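Interleukin-1beta (Gallus gallus, PDB 2WRY) probably acts as a secreted inflammatory cytokine that binds the interleukin-1 receptor, this chain being the beta-trefoil part of a longer protein. Local coordinates at residues 4-7 with 8-11; 14-17 with 18-22; 102-105 with 106-109. One frame throughout, in Å; residues are numbered along the deposited sequence.

Contact 1. Residues 4-7 with 8-11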
# COMPACT_ATOMS: atom_id res chain seq x y z
N PHE A 4 17.29 -0.12 -5.57
CA PHE A 4 16.32 -1.06 -6.15
C PHE A 4 16.12 -0.80 -7.65
O PHE A 4 16.11 0.35 -8.07
CB PHE A 4 14.95 -0.96 -5.47
CG PHE A 4 14.99 -1.06 -3.97
CD1 PHE A 4 15.01 0.09 -3.18
CD2 PHE A 4 14.98 -2.30 -3.35
CE1 PHE A 4 15.03 0.01 -1.78
CE2 PHE A 4 15.00 -2.40 -1.94
CZ PHE A 4 15.02 -1.24 -1.17
N ARG A 5 15.96 -1.87 -8.44
CA ARG A 5 15.63 -1.74 -9.86
C ARG A 5 14.35 -2.48 -10.16
O ARG A 5 14.14 -3.59 -9.69
CB ARG A 5 16.73 -2.32 -10.75
CG ARG A 5 17.93 -1.43 -10.91
CD ARG A 5 18.96 -2.06 -11.85
NE ARG A 5 19.02 -3.52 -11.70
CZ ARG A 5 19.56 -4.16 -10.66
NH1 ARG A 5 20.10 -3.48 -9.65
NH2 ARG A 5 19.53 -5.49 -10.63
N TYR A 6 13.49 -1.84 -10.94
CA TYR A 6 12.20 -2.38 -11.33
C TYR A 6 12.37 -3.68 -12.11
O TYR A 6 13.23 -3.77 -12.98
CB TYR A 6 11.54 -1.35 -12.24
CG TYR A 6 10.19 -1.70 -12.81
CD1 TYR A 6 10.06 -2.41 -14.00
CD2 TYR A 6 9.03 -1.22 -12.22
CE1 TYR A 6 8.81 -2.70 -14.54
CE2 TYR A 6 7.78 -1.49 -12.75
CZ TYR A 6 7.67 -2.23 -13.92
OH TYR A 6 6.44 -2.49 -14.46
N THR A 7 11.54 -4.68 -11.80
CA THR A 7 11.53 -5.91 -12.60
C THR A 7 10.25 -6.08 -13.43
O THR A 7 10.31 -6.33 -14.64
CB THR A 7 11.86 -7.17 -11.74
OG1 THR A 7 10.80 -7.44 -10.84
CG2 THR A 7 13.06 -6.93 -10.93
N ARG A 8 9.09 -5.96 -12.79
CA ARG A 8 7.83 -6.14 -13.50
C ARG A 8 6.69 -5.69 -12.63
O ARG A 8 6.89 -5.56 -11.42
CB ARG A 8 7.61 -7.61 -13.87
CG ARG A 8 7.56 -8.53 -12.68
CD ARG A 8 7.30 -9.96 -13.16
NE ARG A 8 7.39 -10.91 -12.05
CZ ARG A 8 8.52 -11.47 -11.64
NH1 ARG A 8 9.67 -11.18 -12.25
NH2 ARG A 8 8.50 -12.32 -10.62
N SER A 9 5.54 -5.46 -13.24
CA SER A 9 4.32 -5.18 -12.48
C SER A 9 3.28 -6.25 -12.69
O SER A 9 3.21 -6.88 -13.77
CB SER A 9 3.68 -3.85 -12.87
OG SER A 9 4.52 -2.81 -12.46
N GLN A 10 2.45 -6.41 -11.66
CA GLN A 10 1.30 -7.29 -11.71
C GLN A 10 0.13 -6.66 -11.01
O GLN A 10 0.28 -6.04 -9.94
CB GLN A 10 1.64 -8.65 -11.08
CG GLN A 10 0.54 -9.70 -11.28
CD GLN A 10 0.97 -11.06 -10.78
OE1 GLN A 10 2.16 -11.30 -10.52
NE2 GLN A 10 -0.00 -11.98 -10.66
N SER A 11 -1.05 -6.79 -11.60
CA SER A 11 -2.24 -6.17 -11.05
C SER A 11 -2.89 -7.14 -10.09
O SER A 11 -3.03 -8.34 -10.40
CB SER A 11 -3.21 -5.79 -12.18
OG SER A 11 -2.58 -4.91 -13.10
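Tyr-6 and Ser-9 meet through their hydroxyls, OH of Tyr-6 lying 2.8 Å from OG of Ser-9 in a hydrogen bond to which either could give the proton. The tyrosine ring does not stand up from the strand but runs forward along it. With CG anti to the backbone N (chi1 179°), the ring extends beside the chain, and one face is turned onto the backbone of Arg-8, whose N sits 3.7 Å above the ring plane, displaced toward the rim near CE1. Ser-9 OG comes back to meet the phenol obliquely to the ring, and the bond ties the far end of the ring down.

Thr-7 and Arg-8 occupy the other side of the strand. Their side chains cross at a slant, CG of Arg-8 passing 3.9 Å from OG1 of Thr-7, while the rest of the arginine continues extended through NE. Thr-7 and Arg-8 together lie opposite the single residue Leu-50 of the paired strand, a classic beta bulge, and Thr-7, in the first position of the bulge, has the helix-like psi (-51°) expected there. The extra residue explains the pairing of side chains: it brings Tyr-6 and Ser-9, three positions apart, onto the same side, which a regular strand would not do. The threonine hydroxyl is taken up by the backbone oxygen of Leu-50.

The directions of 4-7 and 8-11 differ by 57°, so strand 4-16 is strongly bent here. Strand 45-53 pairs with it across the bulge, Tyr-6 touching Ala-49 and Ser-9 touching Asn-47, while strand 99-100 pairs antiparallel with its beginning through Phe-4.

Contact 2. Residues 14-17 with 18-22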
# COMPACT_ATOMS: atom_id res chain seq x y z
N ILE A 14 -7.37 -6.29 -4.00
CA ILE A 14 -6.97 -6.31 -2.59
C ILE A 14 -8.16 -6.06 -1.69
O ILE A 14 -9.02 -5.23 -1.99
CB ILE A 14 -5.86 -5.26 -2.31
CG1 ILE A 14 -5.42 -5.31 -0.83
CG2 ILE A 14 -6.31 -3.85 -2.75
CD1 ILE A 14 -4.14 -4.51 -0.53
N PHE A 15 -8.25 -6.83 -0.60
CA PHE A 15 -9.23 -6.61 0.44
C PHE A 15 -8.48 -6.72 1.76
O PHE A 15 -7.52 -7.47 1.85
CB PHE A 15 -10.29 -7.72 0.42
CG PHE A 15 -11.22 -7.64 -0.74
CD1 PHE A 15 -12.42 -6.93 -0.64
CD2 PHE A 15 -10.90 -8.27 -1.94
CE1 PHE A 15 -13.31 -6.86 -1.73
CE2 PHE A 15 -11.77 -8.18 -3.04
CZ PHE A 15 -12.97 -7.48 -2.93
N ASP A 16 -8.93 -6.00 2.78
CA ASP A 16 -8.39 -6.27 4.11
C ASP A 16 -9.04 -7.51 4.70
O ASP A 16 -9.94 -8.09 4.07
CB ASP A 16 -8.42 -5.03 5.02
CG ASP A 16 -9.79 -4.67 5.55
OD1 ASP A 16 -10.76 -5.49 5.50
OD2 ASP A 16 -9.91 -3.51 6.04
N ILE A 17 -8.59 -7.92 5.88
CA ILE A 17 -9.05 -9.17 6.50
C ILE A 17 -10.51 -9.16 6.96
O ILE A 17 -11.09 -10.23 7.31
CB ILE A 17 -8.09 -9.55 7.71
CG1 ILE A 17 -7.95 -11.06 7.77
CG2 ILE A 17 -8.52 -8.90 9.06
CD1 ILE A 17 -7.15 -11.58 6.61
N ASN A 18 -11.14 -7.98 6.95
CA ASN A 18 -12.55 -7.86 7.25
C ASN A 18 -13.35 -7.58 5.99
O ASN A 18 -14.50 -7.14 6.06
CB ASN A 18 -12.78 -6.77 8.28
CG ASN A 18 -14.14 -6.88 8.93
OD1 ASN A 18 -14.51 -7.95 9.48
ND2 ASN A 18 -14.90 -5.80 8.89
N GLN A 19 -12.72 -7.82 4.83
CA GLN A 19 -13.35 -7.73 3.50
C GLN A 19 -13.70 -6.32 3.07
O GLN A 19 -14.56 -6.13 2.19
CB GLN A 19 -14.57 -8.68 3.37
CG GLN A 19 -14.31 -10.12 3.89
CD GLN A 19 -14.85 -10.33 5.30
OE1 GLN A 19 -16.00 -10.00 5.59
NE2 GLN A 19 -14.02 -10.85 6.19
N LYS A 20 -13.02 -5.31 3.65
CA LYS A 20 -13.11 -3.96 3.10
C LYS A 20 -12.19 -3.84 1.87
O LYS A 20 -11.10 -4.41 1.83
CB LYS A 20 -12.75 -2.91 4.15
CG LYS A 20 -13.65 -2.98 5.35
CD LYS A 20 -13.68 -1.69 6.19
CE LYS A 20 -12.29 -1.29 6.72
NZ LYS A 20 -11.74 -2.30 7.68
N CYS A 21 -12.66 -3.13 0.84
CA CYS A 21 -11.78 -2.81 -0.29
C CYS A 21 -11.42 -1.34 -0.23
O CYS A 21 -11.96 -0.60 0.59
CB CYS A 21 -12.44 -3.11 -1.62
SG CYS A 21 -13.94 -2.20 -1.91
N PHE A 22 -10.52 -0.95 -1.13
CA PHE A 22 -10.08 0.45 -1.24
C PHE A 22 -10.90 1.17 -2.33
O PHE A 22 -11.19 0.61 -3.40
CB PHE A 22 -8.61 0.54 -1.64
CG PHE A 22 -7.62 0.01 -0.63
CD1 PHE A 22 -8.00 -0.31 0.68
CD2 PHE A 22 -6.30 -0.18 -1.02
CE1 PHE A 22 -7.03 -0.80 1.59
CE2 PHE A 22 -5.33 -0.64 -0.13
CZ PHE A 22 -5.70 -0.96 1.18
O HOH W 1 -9.55 -2.61 -3.16
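Asp-16 folds its carboxylate back into the turn that follows it and is gripped there from several sides. OD1 accepts N-H groups from opposite faces of the carboxylate plane, Asn-18 N at 2.9 Å, which makes an Asx turn, and Lys-20 N at the same distance from OD1. OD2 uses its syn lone pair for the salt bridge to Lys-20, with NZ 2.7 Å from OD2. The lysine chain, bent at chi3 and chi4 (-59° and -64°), curls round to deliver its ammonium there. OD2 also bonds Thr-135 OG1, and NZ reaches Ser-136 O.

The backbone completes a type I turn with a G1 bulge: Gln-19 N bonds Asp-16 O, Asp-16 N bonds Lys-20 O, and Gln-19 adopts a left-handed conformation. In the beta-trefoil this tight bend reverses the chain between strands 4-16 and 21-26. An alanine in place of Asp-16 would remove the carboxylate and would probably leave the Lys-20 ammonium without its charged mate and the turn N-H groups without their acceptor.

Phe-15 lies outside this polar network, its ring edge at CD1 3.6 Å from Gln-19 O and its CE1 against CB of Cys-21. Ile-14, pointing toward 18-22, sets CG2 4.1 Å from CD2 of Phe-22, and its CD1 touches CE2 of the same ring. A water close to Ile-14 O accepts the N-H of Phe-22, with its oxygen 2.8 Å from Phe-22 N.

Contact 3. Residues 102-105 with 106-109; sequences SVEL and TRFI
Thr-106 and Ser-102 make the first of a series of polar links that join 102-109 into consecutive turns; 103-108 have helical backbone angles but lack the regular helix bonds. Among the backbone bonds, Thr-106 N reaches Ser-102 O at 3.0 Å and has a weak second acceptor in Val-103 O. Phe-108 N bonds Leu-105 O at 3.1 Å, and Arg-107 N makes a weak bond to Glu-104 O.

Side chains add bonds to this backbone. OG1 of Thr-106 donates to Ser-102 O at 3.0 Å, so a single carbonyl oxygen receives both the N-H and the hydroxyl of one residue. Ser-102 OG in turn accepts from Leu-105 N, 3.0 Å away, an ST motif that holds the start of the turns. Arg-107 runs alongside Glu-104: with chi1 at 73° its extended chain passes Glu-104 O, and NH1 donates to that oxygen at 3.0 Å, nearly in the guanidinium plane but well above the plane of the carbonyl.

The side chains of Glu-104 and Arg-107 point the same way, with carboxylate and guanidinium planes 35° apart. Their salt bridge is long, OE2 to NH1 3.6 Å, and purely electrostatic, since OE2 lies well out of the guanidinium plane. The stronger partner of the arginine is Glu-92, bridged to NE.

Apolar contact comes from Leu-105, whose CD2 touches CE2 of Phe-108 at 4.1 Å. That same CE2 stands 3.3 Å above the centre of the Arg-107 guanidinium plane, and the other end of the ring edge, at CD2, approaches Leu-105 O.

The turns connect strand 99-100 to strand 110-115. Leu-105 and Thr-106 lean on Ile-100, while Arg-107 and Phe-108 lie against strand 76-83 at Ser-79.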
# COMPACT_ATOMS: atom_id res chain seq x y z
N SER A 102 17.75 6.67 -4.10
CA SER A 102 17.93 7.73 -3.12
C SER A 102 17.00 7.52 -1.91
O SER A 102 15.95 6.87 -2.02
CB SER A 102 17.61 9.09 -3.74
OG SER A 102 16.23 9.18 -4.08
N VAL A 103 17.37 8.10 -0.76
CA VAL A 103 16.50 8.05 0.41
C VAL A 103 15.14 8.64 0.05
O VAL A 103 14.10 8.11 0.43
CB VAL A 103 17.15 8.78 1.65
CG1 VAL A 103 16.19 8.82 2.83
CG2 VAL A 103 18.43 8.07 2.05
N GLU A 104 15.16 9.71 -0.74
CA GLU A 104 13.93 10.39 -1.19
C GLU A 104 13.00 9.43 -1.92
O GLU A 104 11.82 9.37 -1.60
CB GLU A 104 14.25 11.58 -2.10
CG GLU A 104 13.12 12.58 -2.20
CD GLU A 104 13.03 13.26 -3.57
OE1 GLU A 104 13.86 12.96 -4.47
OE2 GLU A 104 12.11 14.10 -3.74
N LEU A 105 13.53 8.71 -2.90
CA LEU A 105 12.70 7.80 -3.72
C LEU A 105 12.29 6.55 -2.95
O LEU A 105 11.33 5.89 -3.32
CB LEU A 105 13.43 7.39 -4.99
CG LEU A 105 13.51 8.50 -6.04
CD1 LEU A 105 14.51 8.07 -7.09
CD2 LEU A 105 12.12 8.75 -6.62
N THR A 106 13.02 6.23 -1.89
CA THR A 106 12.64 5.07 -1.06
C THR A 106 11.24 5.22 -0.43
O THR A 106 10.63 4.21 -0.04
CB THR A 106 13.74 4.74 -0.03
OG1 THR A 106 14.93 4.39 -0.74
CG2 THR A 106 13.33 3.57 0.85
N ARG A 107 10.70 6.45 -0.42
CA ARG A 107 9.32 6.69 0.05
C ARG A 107 8.29 5.82 -0.67
O ARG A 107 7.22 5.51 -0.10
CB ARG A 107 8.93 8.18 -0.08
CG ARG A 107 8.69 8.67 -1.52
CD ARG A 107 8.48 10.16 -1.49
NE ARG A 107 8.08 10.75 -2.77
CZ ARG A 107 8.94 11.19 -3.68
NH1 ARG A 107 10.25 11.02 -3.50
NH2 ARG A 107 8.49 11.75 -4.80
N PHE A 108 8.60 5.42 -1.91
CA PHE A 108 7.68 4.61 -2.70
C PHE A 108 7.78 3.13 -2.46
O PHE A 108 6.95 2.39 -2.97
CB PHE A 108 7.95 4.83 -4.19
CG PHE A 108 7.57 6.20 -4.66
CD1 PHE A 108 6.23 6.59 -4.73
CD2 PHE A 108 8.56 7.11 -5.04
CE1 PHE A 108 5.86 7.86 -5.19
CE2 PHE A 108 8.21 8.40 -5.48
CZ PHE A 108 6.87 8.77 -5.56
N ILE A 109 8.80 2.68 -1.72
CA ILE A 109 9.05 1.25 -1.56
C ILE A 109 8.45 0.71 -0.26
O ILE A 109 8.60 1.30 0.81
CB ILE A 109 10.58 0.92 -1.64
CG1 ILE A 109 11.14 1.26 -3.02
CG2 ILE A 109 10.87 -0.56 -1.31
CD1 ILE A 109 10.48 0.48 -4.16

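In the fold
The three contacts follow one another along the chain without interleaving. Contacts 1 and 2 share strand 4-16: the first lies at its bulged beginning, the second where it ends and turns into strand 21-26, their centres about 23 Å apart. Contact 3 comes much later, between strands 99-100 and 110-115, yet returns to the start of the chain: its centre is about 15 Å from that of contact 1, and Phe-4 CD1 packs 4.0 Å from Ile-109 CG1. Contacts 2 and 3 lie on opposite sides of the chain's centre, about 26 Å apart between centres. Strand 4-16 thus carries the chain of this beta-trefoil from the 102-109 turns at one end to its reversal at the other.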